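Local coordinates for protein deoxyhypusine hydroxylase (Homo sapiens, PDB 4D50) that hydroxylates the deoxyhypusine residue of translation initiation factor eIF-5A at a diiron centre, the second and final step of hypusine formation, at residues V80-D85 with P90-E95; E249-I254 with L260-A265. All blocks are in the same frame, centred on the assembly; numbering follows the deposited sequence.

Contact 1 (V80-D85 with P90-E95); sequences VDVLQD and PMVRHE. With FE (Fe (III) ion), chain C; PER (peroxide ion), chain E.
Where the first HEAT-like repeat passes into the second, Arg93 of helix 90-103 reaches across to the last turn of helix 76-84 and takes hold of the Leu83 carbonyl. The grip is side-on, with two nitrogens on a single acceptor: Arg93 NE donates to Leu83 O at 2.9 Å, and Arg93 NH2 donates to Leu83 O at 3.0 Å. The oxygen lies in the guanidinium plane; NH2 approaches nearly along the C=O axis, whereas NE is tilted out of the carbonyl plane. A bend at the CG-CD bond (chi3 58°) turns the NE edge toward this oxygen, while Arg93 CD is pressed to 3.3 Å from Asp85 O, just past the helix end. Arg93 NH2 also forms a salt bridge with Asp118, and the positive charge probably suits the negative end of helix 76-84. A leucine at Arg93 would probably leave Leu83 O without both these donors and Asp118 without its charged mate. The helices pack as an antiparallel pair of the alpha-helical HEAT-like solenoid, with segment axes 8.1 Å apart and inclined at 140°. Beside the polar grip, Val82 CG1 meets Val92 CG1 at 3.7 Å, the two side chains crossing at about a right angle, and Leu83 CD1 rests against Arg93 O. Helix 90-103 meanwhile presents His94 and Glu95 to one of the two irons: His94 NE2 binds it at 2.2 Å and Glu95 OE1 at 2.1 Å. His212, two waters and peroxide O1, which lies at the edge of the His94 ring, complete its coordination. On the other ring nitrogen, His94 ND1 is hydrogen-bonded to Thr126, a second-shell partner that probably helps fix the turn of the imidazole.

Contact 2 (E249-I254 with L260-A265); sequences EALGAI and LAALQA
Leu263 of helix 257-265 lays one methyl against the backbone of helix 241-254, at the step from Leu251 to Gly252. Its CD1 stands 3.8 Å from Gly252 N and is almost as near the CA of that glycine. The same methyl lies 4.1 Å from Leu251 C, so it rests on main chain rather than on another side chain's end. Torsions put it there: CG lies anti to the carbonyl carbon, beside the backbone N (chi1 -65°), and CD1 lies anti to CA (chi2 163°), which carries this methyl to the backbone of helix 241-254. Leu251 meets Leu263 through its base, its CB 4.2 Å from Leu263 CG. Beyond that, Leu251 sends its CD1 branch to the flank of the opposing helix, where it finds Ala262 CB at 4.3 Å. In both leucines the CB points toward the other helix, and it is the base of Leu251, not its tip, that Leu263 touches.

Both segments belong to the fifth HEAT-like repeat and form its antiparallel helix pair, with axes 9.4 Å apart at 142°. Neighbouring helices build on the same leucines. Leu251 also packs on Leu230 and Leu234 of helix 227-235, and Leu263 on Cys278 and Ala281 of helix 272-289, which ties the pair into the helical layers before and after it. Between the two segments no polar side chain takes part: carbon groups of the leucines and Ala262 meet one another and the main chain. The hold between them therefore probably rests on dispersion and the exclusion of water, and owes more to fit of shape than to any directional bond.

How the contacts relate
Contacts 1 and 2 lie in different HEAT-repeat regions on opposite sides of the chain's centre, their centres 27 Å apart and their nearest atoms about 7 Å apart without touching. Both join antiparallel helices at nearly the same angle. The diiron-peroxo site relates them. Contact 1 supplies His94 and Glu95 directly to one iron, and its Val92 side chain comes about 4 Å from that of His61, a ligand of the second. Contact 2 stands farther back, with Gly252 about 13 Å from a bound Fe(III) ion. Its helix 241-254 nonetheless also carries His245 and Glu246, which bind the same iron as His61.

Contact 1 (V80-D85 with P90-E95)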
loop_
_atom_site.group_PDB
_atom_site.type_symbol
_atom_site.label_atom_id
_atom_site.label_comp_id
_atom_site.label_asym_id
_atom_site.label_seq_id
_atom_site.Cartn_x
_atom_site.Cartn_y
_atom_site.Cartn_z
ATOM N N VAL A 80 -5.252 -9.670 12.332
ATOM C CA VAL A 80 -5.416 -11.120 12.244
ATOM C C VAL A 80 -6.837 -11.469 11.785
ATOM O O VAL A 80 -7.051 -12.364 10.926
ATOM C CB VAL A 80 -4.942 -11.795 13.577
ATOM C CG1 VAL A 80 -5.291 -13.270 13.567
ATOM C CG2 VAL A 80 -3.438 -11.657 13.745
ATOM N N ASP A 81 -7.829 -10.867 12.424
ATOM C CA ASP A 81 -9.235 -11.101 12.134
ATOM C C ASP A 81 -9.479 -10.783 10.660
ATOM O O ASP A 81 -10.103 -11.567 9.991
ATOM C CB ASP A 81 -10.195 -10.216 12.952
ATOM C CG ASP A 81 -10.303 -10.604 14.421
ATOM O OD1 ASP A 81 -9.823 -11.679 14.786
ATOM O OD2 ASP A 81 -10.905 -9.823 15.208
ATOM N N VAL A 82 -8.934 -9.689 10.140
ATOM C CA VAL A 82 -9.074 -9.398 8.684
ATOM C C VAL A 82 -8.374 -10.416 7.784
ATOM O O VAL A 82 -8.905 -10.855 6.805
ATOM C CB VAL A 82 -8.620 -7.970 8.377
ATOM C CG1 VAL A 82 -8.624 -7.747 6.870
ATOM C CG2 VAL A 82 -9.493 -6.983 9.112
ATOM N N LEU A 83 -7.137 -10.769 8.105
ATOM C CA LEU A 83 -6.420 -11.753 7.364
ATOM C C LEU A 83 -7.179 -13.062 7.305
ATOM O O LEU A 83 -7.241 -13.679 6.255
ATOM C CB LEU A 83 -5.087 -12.075 7.991
ATOM C CG LEU A 83 -4.214 -13.110 7.335
ATOM C CD1 LEU A 83 -4.017 -12.836 5.857
ATOM C CD2 LEU A 83 -2.881 -13.271 8.081
ATOM N N GLN A 84 -7.714 -13.455 8.438
ATOM C CA GLN A 84 -8.474 -14.756 8.499
ATOM C C GLN A 84 -9.872 -14.706 7.881
ATOM O O GLN A 84 -10.406 -15.755 7.483
ATOM C CB GLN A 84 -8.522 -15.294 9.926
ATOM C CG GLN A 84 -7.134 -15.509 10.545
ATOM C CD GLN A 84 -7.155 -16.310 11.841
ATOM O OE1 GLN A 84 -7.600 -15.831 12.873
ATOM N NE2 GLN A 84 -6.645 -17.547 11.774
ATOM N N ASP A 85 -10.436 -13.521 7.714
ATOM C CA ASP A 85 -11.805 -13.415 7.288
ATOM C C ASP A 85 -11.915 -13.675 5.784
ATOM O O ASP A 85 -11.669 -12.810 5.027
ATOM C CB ASP A 85 -12.338 -12.060 7.636
ATOM C CG ASP A 85 -13.809 -11.910 7.251
ATOM O OD1 ASP A 85 -14.375 -12.841 6.665
ATOM O OD2 ASP A 85 -14.357 -10.860 7.487
ATOM N N PRO A 90 -9.567 -10.268 -1.589
ATOM C CA PRO A 90 -8.114 -10.560 -1.604
ATOM C C PRO A 90 -7.192 -9.341 -1.273
ATOM O O PRO A 90 -6.199 -9.456 -0.546
ATOM C CB PRO A 90 -7.870 -11.010 -3.055
ATOM C CG PRO A 90 -9.167 -11.588 -3.506
ATOM C CD PRO A 90 -10.235 -10.801 -2.804
ATOM N N MET A 91 -7.515 -8.225 -1.880
ATOM C CA MET A 91 -6.783 -6.974 -1.712
ATOM C C MET A 91 -6.776 -6.549 -0.231
ATOM O O MET A 91 -5.776 -6.001 0.276
ATOM C CB MET A 91 -7.467 -5.943 -2.608
ATOM C CG MET A 91 -7.281 -4.485 -2.359
ATOM S SD MET A 91 -8.272 -3.701 -3.662
ATOM C CE MET A 91 -7.773 -2.019 -3.368
ATOM N N VAL A 92 -7.885 -6.808 0.447
ATOM C CA VAL A 92 -8.018 -6.424 1.809
ATOM C C VAL A 92 -7.199 -7.416 2.685
ATOM O O VAL A 92 -6.473 -7.008 3.603
ATOM C CB VAL A 92 -9.494 -6.361 2.229
ATOM C CG1 VAL A 92 -9.586 -6.150 3.689
ATOM C CG2 VAL A 92 -10.176 -5.165 1.523
ATOM N N ARG A 93 -7.332 -8.710 2.403
ATOM C CA ARG A 93 -6.659 -9.722 3.196
ATOM C C ARG A 93 -5.171 -9.604 2.977
ATOM O O ARG A 93 -4.396 -9.746 3.943
ATOM C CB ARG A 93 -7.191 -11.166 2.860
ATOM C CG ARG A 93 -8.700 -11.352 3.190
ATOM C CD ARG A 93 -9.200 -12.757 2.808
ATOM N NE ARG A 93 -8.382 -13.717 3.546
ATOM C CZ ARG A 93 -7.850 -14.852 3.119
ATOM N NH1 ARG A 93 -8.080 -15.334 1.907
ATOM N NH2 ARG A 93 -7.059 -15.532 3.949
ATOM N N HIS A 94 -4.757 -9.355 1.735
ATOM C CA HIS A 94 -3.326 -9.164 1.426
ATOM C C HIS A 94 -2.808 -8.018 2.273
ATOM O O HIS A 94 -1.737 -8.151 2.976
ATOM C CB HIS A 94 -3.044 -8.918 -0.073
ATOM C CG HIS A 94 -2.237 -7.707 -0.328
ATOM N ND1 HIS A 94 -0.883 -7.630 -0.071
ATOM C CD2 HIS A 94 -2.610 -6.507 -0.804
ATOM C CE1 HIS A 94 -0.474 -6.405 -0.345
ATOM N NE2 HIS A 94 -1.502 -5.713 -0.806
ATOM N N GLU A 95 -3.536 -6.920 2.279
ATOM C CA GLU A 95 -3.058 -5.723 2.961
ATOM C C GLU A 95 -2.895 -5.969 4.472
ATOM O O GLU A 95 -1.989 -5.445 5.111
ATOM C CB GLU A 95 -3.936 -4.471 2.692
ATOM C CG GLU A 95 -3.176 -3.185 2.729
ATOM C CD GLU A 95 -2.152 -3.050 1.620
ATOM O OE1 GLU A 95 -2.461 -3.264 0.391
ATOM O OE2 GLU A 95 -0.941 -2.827 1.945
HETATM FE FE FE C . -1.616 -3.578 -1.462
HETATM O O1 PER E . -3.591 -3.472 -2.487
HETATM O O2 PER E . -4.100 -2.716 -3.732
HETATM O O HOH W 1 0.368 -3.220 -0.637
HETATM O O HOH W 2 -1.715 -1.449 -1.673
#

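Contact 2 (E249-I254 with L260-A265)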
loop_
_atom_site.group_PDB
_atom_site.type_symbol
_atom_site.label_atom_id
_atom_site.label_comp_id
_atom_site.label_asym_id
_atom_site.label_seq_id
_atom_site.Cartn_x
_atom_site.Cartn_y
_atom_site.Cartn_z
ATOM N N GLU A 249 -3.710 5.251 -8.344
ATOM C CA GLU A 249 -3.162 5.969 -7.205
ATOM C C GLU A 249 -1.847 6.610 -7.546
ATOM O O GLU A 249 -1.624 7.744 -7.151
ATOM C CB GLU A 249 -2.949 5.049 -6.001
ATOM C CG GLU A 249 -4.143 4.824 -5.112
ATOM C CD GLU A 249 -3.777 4.676 -3.609
ATOM O OE1 GLU A 249 -2.653 4.949 -3.114
ATOM O OE2 GLU A 249 -4.677 4.273 -2.889
ATOM N N ALA A 250 -0.949 5.870 -8.236
ATOM C CA ALA A 250 0.341 6.439 -8.658
ATOM C C ALA A 250 0.199 7.669 -9.545
ATOM O O ALA A 250 0.856 8.704 -9.349
ATOM C CB ALA A 250 1.194 5.358 -9.310
ATOM N N LEU A 251 -0.730 7.575 -10.463
ATOM C CA LEU A 251 -1.058 8.682 -11.371
ATOM C C LEU A 251 -1.575 9.873 -10.542
ATOM O O LEU A 251 -1.215 11.047 -10.842
ATOM C CB LEU A 251 -2.103 8.269 -12.428
ATOM C CG LEU A 251 -1.493 7.348 -13.485
ATOM C CD1 LEU A 251 -2.521 6.690 -14.397
ATOM C CD2 LEU A 251 -0.450 8.091 -14.277
ATOM N N GLY A 252 -2.417 9.569 -9.572
ATOM C CA GLY A 252 -2.868 10.531 -8.570
ATOM C C GLY A 252 -1.788 11.257 -7.805
ATOM O O GLY A 252 -1.846 12.502 -7.637
ATOM N N ALA A 253 -0.777 10.519 -7.336
ATOM C CA ALA A 253 0.322 11.110 -6.664
ATOM C C ALA A 253 1.141 12.031 -7.571
ATOM O O ALA A 253 1.565 13.080 -7.101
ATOM C CB ALA A 253 1.191 10.013 -6.155
ATOM N N ILE A 254 1.364 11.627 -8.826
ATOM C CA ILE A 254 2.210 12.389 -9.746
ATOM C C ILE A 254 1.449 13.653 -10.083
ATOM O O ILE A 254 1.994 14.736 -10.016
ATOM C CB ILE A 254 2.616 11.538 -10.954
ATOM C CG1 ILE A 254 3.471 10.368 -10.443
ATOM C CG2 ILE A 254 3.385 12.330 -12.011
ATOM C CD1 ILE A 254 3.637 9.211 -11.398
ATOM N N LEU A 260 -3.927 13.323 -14.639
ATOM C CA LEU A 260 -5.291 13.803 -14.407
ATOM C C LEU A 260 -6.257 13.473 -15.533
ATOM O O LEU A 260 -7.374 13.062 -15.269
ATOM C CB LEU A 260 -5.290 15.337 -14.063
ATOM C CG LEU A 260 -4.467 15.739 -12.818
ATOM C CD1 LEU A 260 -4.239 17.267 -12.595
ATOM C CD2 LEU A 260 -4.986 15.137 -11.529
ATOM N N ALA A 261 -5.855 13.586 -16.810
ATOM C CA ALA A 261 -6.716 13.164 -17.920
ATOM C C ALA A 261 -6.982 11.668 -17.918
ATOM O O ALA A 261 -8.103 11.238 -18.180
ATOM C CB ALA A 261 -6.129 13.599 -19.266
ATOM N N ALA A 262 -5.963 10.844 -17.617
ATOM C CA ALA A 262 -6.171 9.376 -17.562
ATOM C C ALA A 262 -7.116 8.958 -16.454
ATOM O O ALA A 262 -7.920 8.058 -16.614
ATOM C CB ALA A 262 -4.826 8.629 -17.441
ATOM N N LEU A 263 -6.986 9.573 -15.292
ATOM C CA LEU A 263 -7.865 9.279 -14.184
ATOM C C LEU A 263 -9.332 9.673 -14.558
ATOM O O LEU A 263 -10.265 8.969 -14.224
ATOM C CB LEU A 263 -7.446 10.069 -12.958
ATOM C CG LEU A 263 -6.066 9.689 -12.404
ATOM C CD1 LEU A 263 -5.476 10.716 -11.474
ATOM C CD2 LEU A 263 -6.281 8.376 -11.720
ATOM N N GLN A 264 -9.526 10.823 -15.187
ATOM C CA GLN A 264 -10.915 11.223 -15.539
ATOM C C GLN A 264 -11.455 10.199 -16.505
ATOM O O GLN A 264 -12.632 9.879 -16.478
ATOM C CB GLN A 264 -10.947 12.624 -16.164
ATOM C CG GLN A 264 -12.285 13.112 -16.727
ATOM C CD GLN A 264 -13.340 13.144 -15.668
ATOM O OE1 GLN A 264 -14.545 12.991 -15.957
ATOM N NE2 GLN A 264 -12.930 13.348 -14.428
ATOM N N ALA A 265 -10.614 9.728 -17.420
ATOM C CA ALA A 265 -11.050 8.739 -18.402
ATOM C C ALA A 265 -11.638 7.512 -17.751
ATOM O O ALA A 265 -12.476 6.839 -18.327
ATOM C CB ALA A 265 -9.906 8.344 -19.347
#